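Local coordinates for 5' nucleotidase family protein (Staphylococcus aureus subsp. aureus, PDB 4Q7F) that belongs to the 5' nucleotidase family and binds a manganese ion and a magnesium ion in a domain of the calcineurin-like phosphoesterase kind, at residues V24-G30 / D69-Q75; T245-Q251 / I262-T266; F102-L107 / Y128-C132. Residues are numbered along the deposited sequence.

Interaction 1: residues V24-G30 / D69-Q75; sequences VVSDVHG and DNGDFLQ. With MN (manganese (II) ion), chain C; MG (magnesium ion), chain B.
MN ties the segments together: Asp27 OD2 (2.2 Å), His29 NE2 (2.3 Å) and Asp72 OD2 (2.2 Å) bind it, and Asp72 OD2 also binds MG at 2.3 Å, bridging the two ions. His247, His249, His207 and Asn109 complete both sites. His29 ND1 donates to Gln75 O (2.7 Å), leaving NE2 for the metal; Ser26 OG, 2.6 Å from Asp27 OD1, holds that carboxylate, and Asp72 OD1 hydrogen-bonds to His110. A single parallel bridge, Val25 with Asp69 (CA atoms 5.1 Å apart), is followed by loops joined by hydrogen bonds from Asn70 N to Val25 O (2.8 Å), Asp27 N to Gly71 O (2.9 Å) and His29 N to Asp72 O (2.8 Å). Asp27, His29 and Asp72 all take positive phi, both aspartates with m chi1. Asp72 CB lies over the His29 ring, 3.7 Å from its centroid, while Val24 CG2 packs on Asn70 CB (4.0 Å). Metal ligands in loops after adjacent parallel strands, in sequences DVH and GD, mark the dinuclear centre of calcineurin-like phosphoesterases.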
ATOM      1  N   VAL A  24       9.326  11.266  12.040  1.00 20.53           N
ATOM      2  CA  VAL A  24       8.414  10.243  11.633  1.00 20.96           C
ATOM      3  C   VAL A  24       8.813   9.581  10.331  1.00 19.48           C
ATOM      4  O   VAL A  24       9.285  10.238   9.411  1.00 18.86           O
ATOM      5  CB  VAL A  24       6.953  10.785  11.538  1.00 22.65           C
ATOM      6  CG1 VAL A  24       6.887  12.054  10.701  1.00 23.00           C
ATOM      7  CG2 VAL A  24       6.005   9.717  10.977  1.00 22.62           C
ATOM      8  N   VAL A  25       8.681   8.255  10.322  1.00 19.51           N
ATOM      9  CA  VAL A  25       8.798   7.445   9.117  1.00 19.26           C
ATOM     10  C   VAL A  25       7.400   6.872   8.912  1.00 20.34           C
ATOM     11  O   VAL A  25       6.624   6.680   9.882  1.00 20.22           O
ATOM     12  CB  VAL A  25       9.860   6.331   9.192  1.00 19.90           C
ATOM     13  CG1 VAL A  25      11.244   6.941   9.180  1.00 20.65           C
ATOM     14  CG2 VAL A  25       9.679   5.440  10.415  1.00 19.82           C
ATOM     15  N   SER A  26       7.041   6.647   7.657  1.00 19.74           N
ATOM     16  CA  SER A  26       5.735   6.089   7.343  1.00 20.30           C
ATOM     17  C   SER A  26       5.872   5.206   6.133  1.00 19.11           C
ATOM     18  O   SER A  26       6.729   5.444   5.271  1.00 17.53           O
ATOM     19  CB  SER A  26       4.704   7.190   7.049  1.00 22.20           C
ATOM     20  OG  SER A  26       3.388   6.663   6.912  1.00 21.52           O
ATOM     21  N   ASP A  27       5.037   4.174   6.082  1.00 18.86           N
ATOM     22  CA  ASP A  27       5.028   3.250   4.961  1.00 18.88           C
ATOM     23  C   ASP A  27       6.424   2.716   4.622  1.00 17.79           C
ATOM     24  O   ASP A  27       6.855   2.716   3.473  1.00 17.22           O
ATOM     25  CB  ASP A  27       4.341   3.920   3.758  1.00 20.08           C
ATOM     26  CG  ASP A  27       2.914   4.400   4.079  1.00 20.87           C
ATOM     27  OD1 ASP A  27       2.724   5.485   4.686  1.00 21.37           O
ATOM     28  OD2 ASP A  27       1.948   3.740   3.631  1.00 23.24           O
ATOM     29  N   VAL A  28       7.147   2.297   5.663  1.00 16.95           N
ATOM     30  CA  VAL A  28       8.459   1.717   5.502  1.00 17.09           C
ATOM     31  C   VAL A  28       8.350   0.416   4.710  1.00 17.75           C
ATOM     32  O   VAL A  28       9.240   0.079   3.890  1.00 16.84           O
ATOM     33  CB  VAL A  28       9.123   1.504   6.850  1.00 16.79           C
ATOM     34  CG1 VAL A  28      10.482   0.841   6.656  1.00 16.55           C
ATOM     35  CG2 VAL A  28       9.255   2.867   7.512  1.00 16.65           C
ATOM     36  N   HIS A  29       7.242  -0.285   4.959  1.00 18.48           N
ATOM     37  CA  HIS A  29       6.851  -1.477   4.222  1.00 18.26           C
ATOM     38  C   HIS A  29       7.838  -2.622   4.238  1.00 17.69           C
ATOM     39  O   HIS A  29       7.951  -3.366   3.265  1.00 16.40           O
ATOM     40  CB  HIS A  29       6.474  -1.108   2.778  1.00 18.81           C
ATOM     41  CG  HIS A  29       5.068  -0.618   2.625  1.00 19.83           C
ATOM     42  ND1 HIS A  29       3.982  -1.434   2.838  1.00 20.34           N
ATOM     43  CD2 HIS A  29       4.568   0.573   2.218  1.00 20.71           C
ATOM     44  CE1 HIS A  29       2.869  -0.765   2.588  1.00 21.76           C
ATOM     45  NE2 HIS A  29       3.196   0.457   2.214  1.00 21.71           N
ATOM     46  N   GLY A  30       8.590  -2.732   5.333  1.00 17.31           N
ATOM     47  CA  GLY A  30       9.542  -3.828   5.484  1.00 16.13           C
ATOM     48  C   GLY A  30      10.800  -3.642   4.674  1.00 16.01           C
ATOM     49  O   GLY A  30      11.531  -4.621   4.444  1.00 16.65           O
ATOM     50  N   ASP A  69       6.660   5.687  14.027  1.00 19.45           N
ATOM     51  CA  ASP A  69       6.351   4.921  12.797  1.00 19.39           C
ATOM     52  C   ASP A  69       4.859   5.090  12.540  1.00 19.03           C
ATOM     53  O   ASP A  69       4.032   4.773  13.394  1.00 19.83           O
ATOM     54  CB  ASP A  69       6.719   3.444  12.867  1.00 18.97           C
ATOM     55  CG  ASP A  69       6.374   2.720  11.558  1.00 18.63           C
ATOM     56  OD1 ASP A  69       5.173   2.449  11.370  1.00 19.63           O
ATOM     57  OD2 ASP A  69       7.289   2.449  10.724  1.00 17.16           O
ATOM     58  N   ASN A  70       4.494   5.561  11.356  1.00 19.34           N
ATOM     59  CA  ASN A  70       3.085   5.856  11.073  1.00 19.20           C
ATOM     60  C   ASN A  70       2.341   4.833  10.222  1.00 19.87           C
ATOM     61  O   ASN A  70       1.403   5.192   9.450  1.00 19.31           O
ATOM     62  CB  ASN A  70       2.947   7.267  10.460  1.00 19.69           C
ATOM     63  CG  ASN A  70       1.492   7.752  10.429  1.00 21.32           C
ATOM     64  OD1 ASN A  70       0.738   7.574  11.404  1.00 22.64           O
ATOM     65  ND2 ASN A  70       1.086   8.356   9.315  1.00 22.21           N
ATOM     66  N   GLY A  71       2.716   3.556  10.345  1.00 19.78           N
ATOM     67  CA  GLY A  71       1.968   2.496   9.656  1.00 20.26           C
ATOM     68  C   GLY A  71       2.529   1.911   8.376  1.00 20.38           C
ATOM     69  O   GLY A  71       3.382   2.497   7.718  1.00 19.25           O
ATOM     70  N   ASP A  72       2.006   0.743   8.024  1.00 20.89           N
ATOM     71  CA  ASP A  72       2.439   0.000   6.835  1.00 20.37           C
ATOM     72  C   ASP A  72       3.878  -0.399   7.009  1.00 19.30           C
ATOM     73  O   ASP A  72       4.739  -0.104   6.164  1.00 19.21           O
ATOM     74  CB  ASP A  72       2.200   0.769   5.524  1.00 19.68           C
ATOM     75  CG  ASP A  72       0.771   0.605   5.000  1.00 21.03           C
ATOM     76  OD1 ASP A  72      -0.063  -0.023   5.702  1.00 21.50           O
ATOM     77  OD2 ASP A  72       0.480   1.113   3.893  1.00 19.92           O
ATOM     78  N   PHE A  73       4.126  -1.098   8.107  1.00 18.94           N
ATOM     79  CA  PHE A  73       5.456  -1.559   8.447  1.00 18.79           C
ATOM     80  C   PHE A  73       5.610  -3.075   8.431  1.00 19.41           C
ATOM     81  O   PHE A  73       6.723  -3.589   8.437  1.00 20.51           O
ATOM     82  CB  PHE A  73       5.859  -1.069   9.852  1.00 19.01           C
ATOM     83  CG  PHE A  73       5.047  -1.663  10.982  1.00 19.78           C
ATOM     84  CD1 PHE A  73       5.440  -2.845  11.594  1.00 19.54           C
ATOM     85  CD2 PHE A  73       3.906  -1.036  11.438  1.00 20.17           C
ATOM     86  CE1 PHE A  73       4.708  -3.381  12.617  1.00 20.24           C
ATOM     87  CE2 PHE A  73       3.182  -1.555  12.481  1.00 20.83           C
ATOM     88  CZ  PHE A  73       3.575  -2.739  13.068  1.00 21.17           C
ATOM     89  N   LEU A  74       4.514  -3.797   8.382  1.00 20.04           N
ATOM     90  CA  LEU A  74       4.573  -5.257   8.515  1.00 20.76           C
ATOM     91  C   LEU A  74       4.519  -6.018   7.206  1.00 21.22           C
ATOM     92  O   LEU A  74       4.810  -7.206   7.163  1.00 22.82           O
ATOM     93  CB  LEU A  74       3.441  -5.669   9.461  1.00 20.76           C
ATOM     94  CG  LEU A  74       3.379  -7.065  10.044  1.00 21.61           C
ATOM     95  CD1 LEU A  74       4.635  -7.385  10.838  1.00 21.41           C
ATOM     96  CD2 LEU A  74       2.136  -7.121  10.930  1.00 22.34           C
ATOM     97  N   GLN A  75       4.170  -5.328   6.131  1.00 22.43           N
ATOM     98  CA  GLN A  75       4.066  -5.939   4.806  1.00 20.95           C
ATOM     99  C   GLN A  75       4.640  -4.998   3.758  1.00 21.15           C
ATOM    100  O   GLN A  75       4.642  -3.779   3.938  1.00 19.40           O
ATOM    101  CB  GLN A  75       2.586  -6.209   4.489  1.00 22.84           C
ATOM    102  CG  GLN A  75       2.289  -6.892   3.144  1.00 22.22           C
ATOM    103  CD  GLN A  75       2.347  -5.956   1.940  1.00 23.07           C
ATOM    104  OE1 GLN A  75       2.214  -4.734   2.067  1.00 22.97           O
ATOM    105  NE2 GLN A  75       2.532  -6.534   0.755  1.00 23.89           N
TER
HETATM  106 MN    MN C 602       1.593   2.049   2.278  1.00 22.28          MN
HETATM  107 MG    MG B 601      -1.495   2.220   3.592  1.00 21.04          MG
HETATM  108  O   HOH W   1       6.215   2.094   8.349  1.00 19.56           O
HETATM  109  O   HOH W   2       8.912  -1.825   8.047  0.50  3.99           O
HETATM  110  O   HOH W   3      -0.491   2.507   1.522  1.00 20.85           O
HETATM  111  O   HOH W   4       0.843   0.626   0.442  1.00 33.42           O

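Interaction 2: residues T245-Q251 / I262-T266. With MG (magnesium ion), chain B; MN (manganese (II) ion), chain C.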
ATOM      1  N   THR A 245       0.670  12.269   8.541  1.00 23.23           N
ATOM      2  CA  THR A 245      -0.086  11.448   7.609  1.00 22.37           C
ATOM      3  C   THR A 245       0.788  10.420   6.883  1.00 22.32           C
ATOM      4  O   THR A 245       2.004  10.417   7.009  1.00 21.86           O
ATOM      5  CB  THR A 245      -0.814  12.327   6.573  1.00 22.67           C
ATOM      6  OG1 THR A 245       0.129  13.042   5.773  1.00 22.21           O
ATOM      7  CG2 THR A 245      -1.740  13.284   7.255  1.00 23.49           C
ATOM      8  N   GLY A 246       0.153   9.546   6.110  1.00 23.13           N
ATOM      9  CA  GLY A 246       0.868   8.500   5.372  1.00 22.01           C
ATOM     10  C   GLY A 246      -0.070   7.920   4.339  1.00 22.01           C
ATOM     11  O   GLY A 246      -0.908   8.646   3.787  1.00 22.48           O
ATOM     12  N   HIS A 247       0.086   6.618   4.067  1.00 21.76           N
ATOM     13  CA  HIS A 247      -0.800   5.846   3.191  1.00 22.02           C
ATOM     14  C   HIS A 247      -0.729   6.112   1.708  1.00 22.69           C
ATOM     15  O   HIS A 247      -0.771   5.168   0.915  1.00 21.55           O
ATOM     16  CB  HIS A 247      -2.263   6.009   3.655  1.00 22.37           C
ATOM     17  CG  HIS A 247      -3.252   5.223   2.861  1.00 22.29           C
ATOM     18  ND1 HIS A 247      -3.243   3.847   2.822  1.00 22.25           N
ATOM     19  CD2 HIS A 247      -4.310   5.612   2.107  1.00 23.16           C
ATOM     20  CE1 HIS A 247      -4.238   3.422   2.075  1.00 22.07           C
ATOM     21  NE2 HIS A 247      -4.901   4.472   1.626  1.00 22.70           N
ATOM     22  N   GLN A 248      -0.662   7.386   1.328  1.00 22.92           N
ATOM     23  CA  GLN A 248      -0.610   7.743  -0.071  1.00 23.69           C
ATOM     24  C   GLN A 248       0.814   7.751  -0.616  1.00 23.19           C
ATOM     25  O   GLN A 248       0.986   7.864  -1.823  1.00 23.69           O
ATOM     26  CB  GLN A 248      -1.276   9.098  -0.291  1.00 24.83           C
ATOM     27  CG  GLN A 248      -2.782   9.118  -0.025  1.00 24.64           C
ATOM     28  CD  GLN A 248      -3.353  10.531  -0.169  1.00 24.98           C
ATOM     29  OE1 GLN A 248      -2.769  11.490   0.330  1.00 24.19           O
ATOM     30  NE2 GLN A 248      -4.474  10.661  -0.860  1.00 25.26           N
ATOM     31  N   HIS A 249       1.831   7.642   0.264  1.00 21.46           N
ATOM     32  CA  HIS A 249       3.235   7.618  -0.162  1.00 20.96           C
ATOM     33  C   HIS A 249       3.684   8.935  -0.810  1.00 22.52           C
ATOM     34  O   HIS A 249       4.611   8.965  -1.629  1.00 23.55           O
ATOM     35  CB  HIS A 249       3.475   6.478  -1.133  1.00 20.79           C
ATOM     36  CG  HIS A 249       3.154   5.132  -0.583  1.00 19.51           C
ATOM     37  ND1 HIS A 249       3.472   3.971  -1.249  1.00 20.08           N
ATOM     38  CD2 HIS A 249       2.633   4.753   0.604  1.00 19.09           C
ATOM     39  CE1 HIS A 249       3.096   2.935  -0.520  1.00 19.78           C
ATOM     40  NE2 HIS A 249       2.622   3.382   0.623  1.00 18.88           N
ATOM     41  N   ARG A 250       3.016  10.018  -0.463  1.00 23.90           N
ATOM     42  CA  ARG A 250       3.364  11.326  -0.981  1.00 25.72           C
ATOM     43  C   ARG A 250       4.383  11.997  -0.058  1.00 26.91           C
ATOM     44  O   ARG A 250       4.538  11.586   1.097  1.00 25.24           O
ATOM     45  CB  ARG A 250       2.114  12.171  -1.049  1.00 27.05           C
ATOM     46  CG  ARG A 250       1.062  11.583  -1.971  1.00 26.81           C
ATOM     47  CD  ARG A 250      -0.283  12.216  -1.726  1.00 27.63           C
ATOM     48  NE  ARG A 250      -0.306  13.588  -2.196  1.00 29.38           N
ATOM     49  CZ  ARG A 250      -1.366  14.384  -2.128  1.00 30.04           C
ATOM     50  NH1 ARG A 250      -2.487  13.965  -1.552  1.00 30.10           N
ATOM     51  NH2 ARG A 250      -1.291  15.620  -2.601  1.00 30.87           N
ATOM     52  N   GLN A 251       5.074  13.016  -0.594  1.00 27.49           N
ATOM     53  CA  GLN A 251       6.078  13.770   0.147  1.00 28.89           C
ATOM     54  C   GLN A 251       5.552  15.171   0.381  1.00 29.24           C
ATOM     55  O   GLN A 251       5.502  16.003  -0.539  1.00 31.83           O
ATOM     56  CB  GLN A 251       7.416  13.735  -0.575  1.00 30.96           C
ATOM     57  CG  GLN A 251       7.877  12.291  -0.719  1.00 33.95           C
ATOM     58  CD  GLN A 251       9.326  12.144  -1.068  1.00 37.61           C
ATOM     59  OE1 GLN A 251       9.998  13.111  -1.405  1.00 44.55           O
ATOM     60  NE2 GLN A 251       9.826  10.913  -0.979  1.00 38.08           N
ATOM     61  N   ILE A 262       2.669  16.867   7.661  1.00 26.93           N
ATOM     62  CA  ILE A 262       3.695  15.974   7.166  1.00 27.97           C
ATOM     63  C   ILE A 262       3.188  14.672   6.541  1.00 26.31           C
ATOM     64  O   ILE A 262       2.253  14.021   7.057  1.00 25.85           O
ATOM     65  CB  ILE A 262       4.579  15.497   8.337  1.00 30.29           C
ATOM     66  CG1 ILE A 262       5.442  16.629   8.874  1.00 32.20           C
ATOM     67  CG2 ILE A 262       5.466  14.331   7.901  1.00 31.26           C
ATOM     68  CD1 ILE A 262       6.651  16.967   8.019  1.00 31.80           C
ATOM     69  N   GLN A 263       3.823  14.295   5.431  1.00 24.99           N
ATOM     70  CA  GLN A 263       3.615  12.987   4.811  1.00 24.09           C
ATOM     71  C   GLN A 263       5.028  12.633   4.351  1.00 24.27           C
ATOM     72  O   GLN A 263       5.607  13.320   3.490  1.00 24.66           O
ATOM     73  CB  GLN A 263       2.579  12.957   3.677  1.00 24.46           C
ATOM     74  CG  GLN A 263       2.174  11.496   3.418  1.00 23.27           C
ATOM     75  CD  GLN A 263       0.952  11.302   2.553  1.00 24.02           C
ATOM     76  OE1 GLN A 263       0.973  10.511   1.612  1.00 23.72           O
ATOM     77  NE2 GLN A 263      -0.129  11.991   2.882  1.00 24.69           N
ATOM     78  N   PRO A 264       5.625  11.601   4.972  1.00 23.23           N
ATOM     79  CA  PRO A 264       6.998  11.285   4.698  1.00 22.94           C
ATOM     80  C   PRO A 264       7.272  10.172   3.695  1.00 22.09           C
ATOM     81  O   PRO A 264       8.122   9.312   3.943  1.00 22.39           O
ATOM     82  CB  PRO A 264       7.518  10.926   6.084  1.00 22.99           C
ATOM     83  CG  PRO A 264       6.354  10.313   6.766  1.00 22.26           C
ATOM     84  CD  PRO A 264       5.111  10.794   6.090  1.00 23.70           C
ATOM     85  N   GLY A 265       6.560  10.164   2.578  1.00 21.29           N
ATOM     86  CA  GLY A 265       6.831   9.193   1.542  1.00 20.18           C
ATOM     87  C   GLY A 265       6.708   7.722   1.943  1.00 19.24           C
ATOM     88  O   GLY A 265       5.753   7.307   2.631  1.00 17.96           O
ATOM     89  N   THR A 266       7.668   6.934   1.488  1.00 18.70           N
ATOM     90  CA  THR A 266       7.628   5.506   1.703  1.00 19.53           C
ATOM     91  C   THR A 266       9.011   4.905   1.546  1.00 19.98           C
ATOM     92  O   THR A 266       9.890   5.480   0.902  1.00 19.88           O
ATOM     93  CB  THR A 266       6.669   4.841   0.652  1.00 19.71           C
ATOM     94  OG1 THR A 266       6.547   3.426   0.892  1.00 19.26           O
ATOM     95  CG2 THR A 266       7.181   5.076  -0.778  1.00 21.60           C
TER
HETATM   96 MG    MG B 601      -1.495   2.220   3.592  1.00 21.04          MG
HETATM   97 MN    MN C 602       1.593   2.049   2.278  1.00 22.28          MN
HETATM   98  O   HOH W   3      -0.491   2.507   1.522  1.00 20.85           O
HETATM   99  O   HOH W   5       3.119   7.847   3.108  1.00 19.33           O
HETATM  100  O   HOH W   6       9.082   7.996  -0.711  1.00 37.40           O
HETATM  101  O   HOH W   4       0.843   0.626   0.442  1.00 33.42           O
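Residues 245-251 leave strand 242-244 as an irregular loop that curls round the end of strand 259-264 and enters strand 251-256. At one end Thr245 N donates to Ile262 O (2.8 Å); at the other, Gln251 and Pro264 form an antiparallel non-hydrogen-bonded pair, and Gly265 N donates to Arg250 O (2.9 Å). Gly265 has phi 59° and psi -137°, and a CB there would clash with Gln251 NE2, so glycine suits the turn. Between these ends the extended Gln263 side chain spans the loop: its NE2 donates to Thr245 OG1 (3.1 Å) and its OE1 accepts from Arg250 N (3.0 Å), while Thr245 OG1 donates to Ile262 O (2.7 Å). Thr266 CB sits over the face of the His249 ring, 3.9 Å from its centroid, and water 5 links Gly265 O to His249 N, the latter bond weak. The Gln263 amide thus serves a threonine hydroxyl and a backbone NH, consistent with a loop held where His247 ND1 binds MG (2.5 Å) and His249 NE2 binds MN (2.4 Å).

Interaction 3: residues F102-L107 / Y128-C132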
ATOM      1  N   PHE A 102      11.918   3.422  19.340  1.00 22.80           N
ATOM      2  CA  PHE A 102      10.829   4.296  18.946  1.00 22.70           C
ATOM      3  C   PHE A 102       9.963   4.570  20.172  1.00 23.41           C
ATOM      4  O   PHE A 102      10.057   3.869  21.190  1.00 24.35           O
ATOM      5  CB  PHE A 102       9.949   3.655  17.880  1.00 22.55           C
ATOM      6  CG  PHE A 102      10.483   3.771  16.499  1.00 23.53           C
ATOM      7  CD1 PHE A 102      11.552   2.988  16.084  1.00 25.38           C
ATOM      8  CD2 PHE A 102       9.865   4.616  15.572  1.00 22.62           C
ATOM      9  CE1 PHE A 102      12.036   3.085  14.788  1.00 24.71           C
ATOM     10  CE2 PHE A 102      10.333   4.714  14.293  1.00 22.10           C
ATOM     11  CZ  PHE A 102      11.413   3.946  13.885  1.00 23.68           C
ATOM     12  N   ASP A 103       9.107   5.573  20.054  1.00 22.67           N
ATOM     13  CA  ASP A 103       8.247   5.982  21.140  1.00 22.88           C
ATOM     14  C   ASP A 103       6.848   5.492  20.932  1.00 23.87           C
ATOM     15  O   ASP A 103       6.181   5.052  21.876  1.00 22.89           O
ATOM     16  CB  ASP A 103       8.329   7.503  21.297  1.00 23.27           C
ATOM     17  CG  ASP A 103       9.725   7.947  21.731  1.00 22.69           C
ATOM     18  OD1 ASP A 103      10.134   7.594  22.875  1.00 22.34           O
ATOM     19  OD2 ASP A 103      10.420   8.620  20.927  1.00 21.17           O
ATOM     20  N   PHE A 104       6.394   5.522  19.682  1.00 23.20           N
ATOM     21  CA  PHE A 104       5.103   5.010  19.393  1.00 23.51           C
ATOM     22  C   PHE A 104       4.886   4.931  17.894  1.00 22.49           C
ATOM     23  O   PHE A 104       5.725   5.387  17.078  1.00 20.40           O
ATOM     24  CB  PHE A 104       3.985   5.815  20.070  1.00 25.05           C
ATOM     25  CG  PHE A 104       3.952   7.262  19.698  1.00 24.78           C
ATOM     26  CD1 PHE A 104       3.277   7.681  18.574  1.00 25.92           C
ATOM     27  CD2 PHE A 104       4.570   8.203  20.499  1.00 26.03           C
ATOM     28  CE1 PHE A 104       3.244   9.024  18.231  1.00 25.97           C
ATOM     29  CE2 PHE A 104       4.545   9.544  20.172  1.00 26.37           C
ATOM     30  CZ  PHE A 104       3.871   9.951  19.034  1.00 26.61           C
ATOM     31  N   GLY A 105       3.797   4.271  17.559  1.00 22.29           N
ATOM     32  CA  GLY A 105       3.385   4.103  16.166  1.00 21.10           C
ATOM     33  C   GLY A 105       1.893   3.990  15.985  1.00 21.43           C
ATOM     34  O   GLY A 105       1.109   4.131  16.946  1.00 21.21           O
ATOM     35  N   THR A 106       1.504   3.776  14.726  1.00 20.30           N
ATOM     36  CA  THR A 106       0.138   3.614  14.328  1.00 21.55           C
ATOM     37  C   THR A 106       0.001   2.387  13.399  1.00 22.25           C
ATOM     38  O   THR A 106       1.010   1.804  12.932  1.00 22.42           O
ATOM     39  CB  THR A 106      -0.373   4.844  13.542  1.00 21.80           C
ATOM     40  OG1 THR A 106       0.404   5.012  12.358  1.00 20.87           O
ATOM     41  CG2 THR A 106      -0.300   6.096  14.401  1.00 22.00           C
ATOM     42  N   LEU A 107      -1.247   2.023  13.124  1.00 23.21           N
ATOM     43  CA  LEU A 107      -1.556   0.903  12.267  1.00 23.30           C
ATOM     44  C   LEU A 107      -1.928   1.377  10.902  1.00 23.34           C
ATOM     45  O   LEU A 107      -2.706   2.326  10.750  1.00 22.77           O
ATOM     46  CB  LEU A 107      -2.752   0.114  12.805  1.00 24.83           C
ATOM     47  CG  LEU A 107      -2.612  -0.655  14.103  1.00 24.88           C
ATOM     48  CD1 LEU A 107      -3.969  -1.199  14.482  1.00 25.06           C
ATOM     49  CD2 LEU A 107      -1.581  -1.769  13.967  1.00 24.49           C
ATOM     50  N   TYR A 128       7.150  -0.614  22.211  1.00 23.48           N
ATOM     51  CA  TYR A 128       6.507   0.682  22.290  1.00 23.91           C
ATOM     52  C   TYR A 128       5.051   0.477  21.873  1.00 24.54           C
ATOM     53  O   TYR A 128       4.747  -0.484  21.193  1.00 24.20           O
ATOM     54  CB  TYR A 128       7.184   1.705  21.376  1.00 23.28           C
ATOM     55  CG  TYR A 128       7.265   1.264  19.933  1.00 23.09           C
ATOM     56  CD1 TYR A 128       6.206   1.472  19.052  1.00 23.28           C
ATOM     57  CD2 TYR A 128       8.388   0.628  19.462  1.00 23.55           C
ATOM     58  CE1 TYR A 128       6.279   1.063  17.737  1.00 22.81           C
ATOM     59  CE2 TYR A 128       8.475   0.208  18.155  1.00 23.33           C
ATOM     60  CZ  TYR A 128       7.414   0.434  17.298  1.00 22.86           C
ATOM     61  OH  TYR A 128       7.530   0.016  16.016  1.00 22.64           O
ATOM     62  N   PRO A 129       4.152   1.381  22.287  1.00 25.54           N
ATOM     63  CA  PRO A 129       2.744   1.244  21.960  1.00 25.37           C
ATOM     64  C   PRO A 129       2.366   1.638  20.551  1.00 24.15           C
ATOM     65  O   PRO A 129       2.970   2.530  19.962  1.00 23.66           O
ATOM     66  CB  PRO A 129       2.061   2.218  22.922  1.00 26.43           C
ATOM     67  CG  PRO A 129       3.086   3.242  23.201  1.00 26.92           C
ATOM     68  CD  PRO A 129       4.382   2.464  23.260  1.00 26.21           C
ATOM     69  N   VAL A 130       1.349   0.968  20.026  1.00 24.17           N
ATOM     70  CA  VAL A 130       0.803   1.300  18.712  1.00 22.39           C
ATOM     71  C   VAL A 130      -0.562   1.919  19.000  1.00 21.85           C
ATOM     72  O   VAL A 130      -1.411   1.297  19.638  1.00 21.65           O
ATOM     73  CB  VAL A 130       0.740   0.077  17.790  1.00 23.65           C
ATOM     74  CG1 VAL A 130      -0.053   0.401  16.520  1.00 22.81           C
ATOM     75  CG2 VAL A 130       2.151  -0.365  17.427  1.00 23.56           C
ATOM     76  N   LEU A 131      -0.760   3.157  18.550  1.00 21.26           N
ATOM     77  CA  LEU A 131      -1.972   3.895  18.886  1.00 21.88           C
ATOM     78  C   LEU A 131      -2.976   3.880  17.742  1.00 21.53           C
ATOM     79  O   LEU A 131      -2.650   4.299  16.637  1.00 21.10           O
ATOM     80  CB  LEU A 131      -1.612   5.338  19.245  1.00 21.59           C
ATOM     81  CG  LEU A 131      -0.649   5.499  20.440  1.00 22.43           C
ATOM     82  CD1 LEU A 131      -0.230   6.958  20.565  1.00 22.64           C
ATOM     83  CD2 LEU A 131      -1.277   5.018  21.736  1.00 23.42           C
ATOM     84  N   CYS A 132      -4.175   3.370  18.017  1.00 21.94           N
ATOM     85  CA  CYS A 132      -5.266   3.333  17.013  1.00 22.01           C
ATOM     86  C   CYS A 132      -6.592   3.541  17.722  1.00 23.42           C
ATOM     87  O   CYS A 132      -7.127   2.617  18.336  1.00 23.35           O
ATOM     88  CB  CYS A 132      -5.276   2.018  16.263  1.00 21.64           C
ATOM     89  SG  CYS A 132      -6.553   1.990  14.982  1.00 23.17           S
TER
HETATM   90  O   HOH W   7      -3.491   3.571  14.213  1.00 17.88           O
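Backbone hydrogen bonds join the two segments at their middle. Gly105 N donates to Pro129 O (3.1 Å) and Leu131 N to Gly105 O (2.6 Å, nearly straight), so Gly105 spans Val130 in a single bridge with CA atoms 4.6 Å apart; the chains run in similar directions, 26° apart end to end. Beyond the bridge they diverge, and water 7 fills the gap, accepting from Leu107 N (2.9 Å) and donating to Leu131 O (2.7 Å). Proline fits at 129 because the bridge uses its carbonyl and not an NH, while Pro129 CG packs on Phe104 CB (4.2 Å). Aromatic contacts gather at the start: Phe102 CB lies over the Tyr128 ring, 3.9 Å from its centroid, a CH-pi contact. The same ring comes against the glycine, with Tyr128 CD1 4.0 Å from Gly105 N, where a side chain would be crowded. Apolar packing continues on with Phe104 CD1 to Leu131 CD1 (4.1 Å), Leu107 CG to Val130 CG1 (3.7 Å) and Leu107 CD1 to Cys132 CB (3.9 Å). On its other edge strand 104-105 pairs with strand 65-69. Residues 128-132, which follow helix 116-125, thus border this edge strand of a phosphoesterase-domain sheet.

Overall arrangement
Interactions 1 and 2 meet at the dinuclear centre, sharing both metals and waters 3 and 4, with Asp27 joining them: its O lies 2.7 Å from Thr266 OG1 and its OD1 2.9 Å from His247 N. Their loops follow strands of two different sheets, so the metal site bridges these sheets. Interaction 1 is wholly buried, interaction 2 only partly. Interaction 3 is also largely buried but binds no metal, relying on backbone pairing and apolar packing; it reaches the same sheet as interaction 1, where Asp69 O is 3.0 Å from Thr106 N and Asn70 OD1 2.8 Å from Thr106 OG1. Interactions 2 and 3 do not touch, their centres being about 17 Å apart.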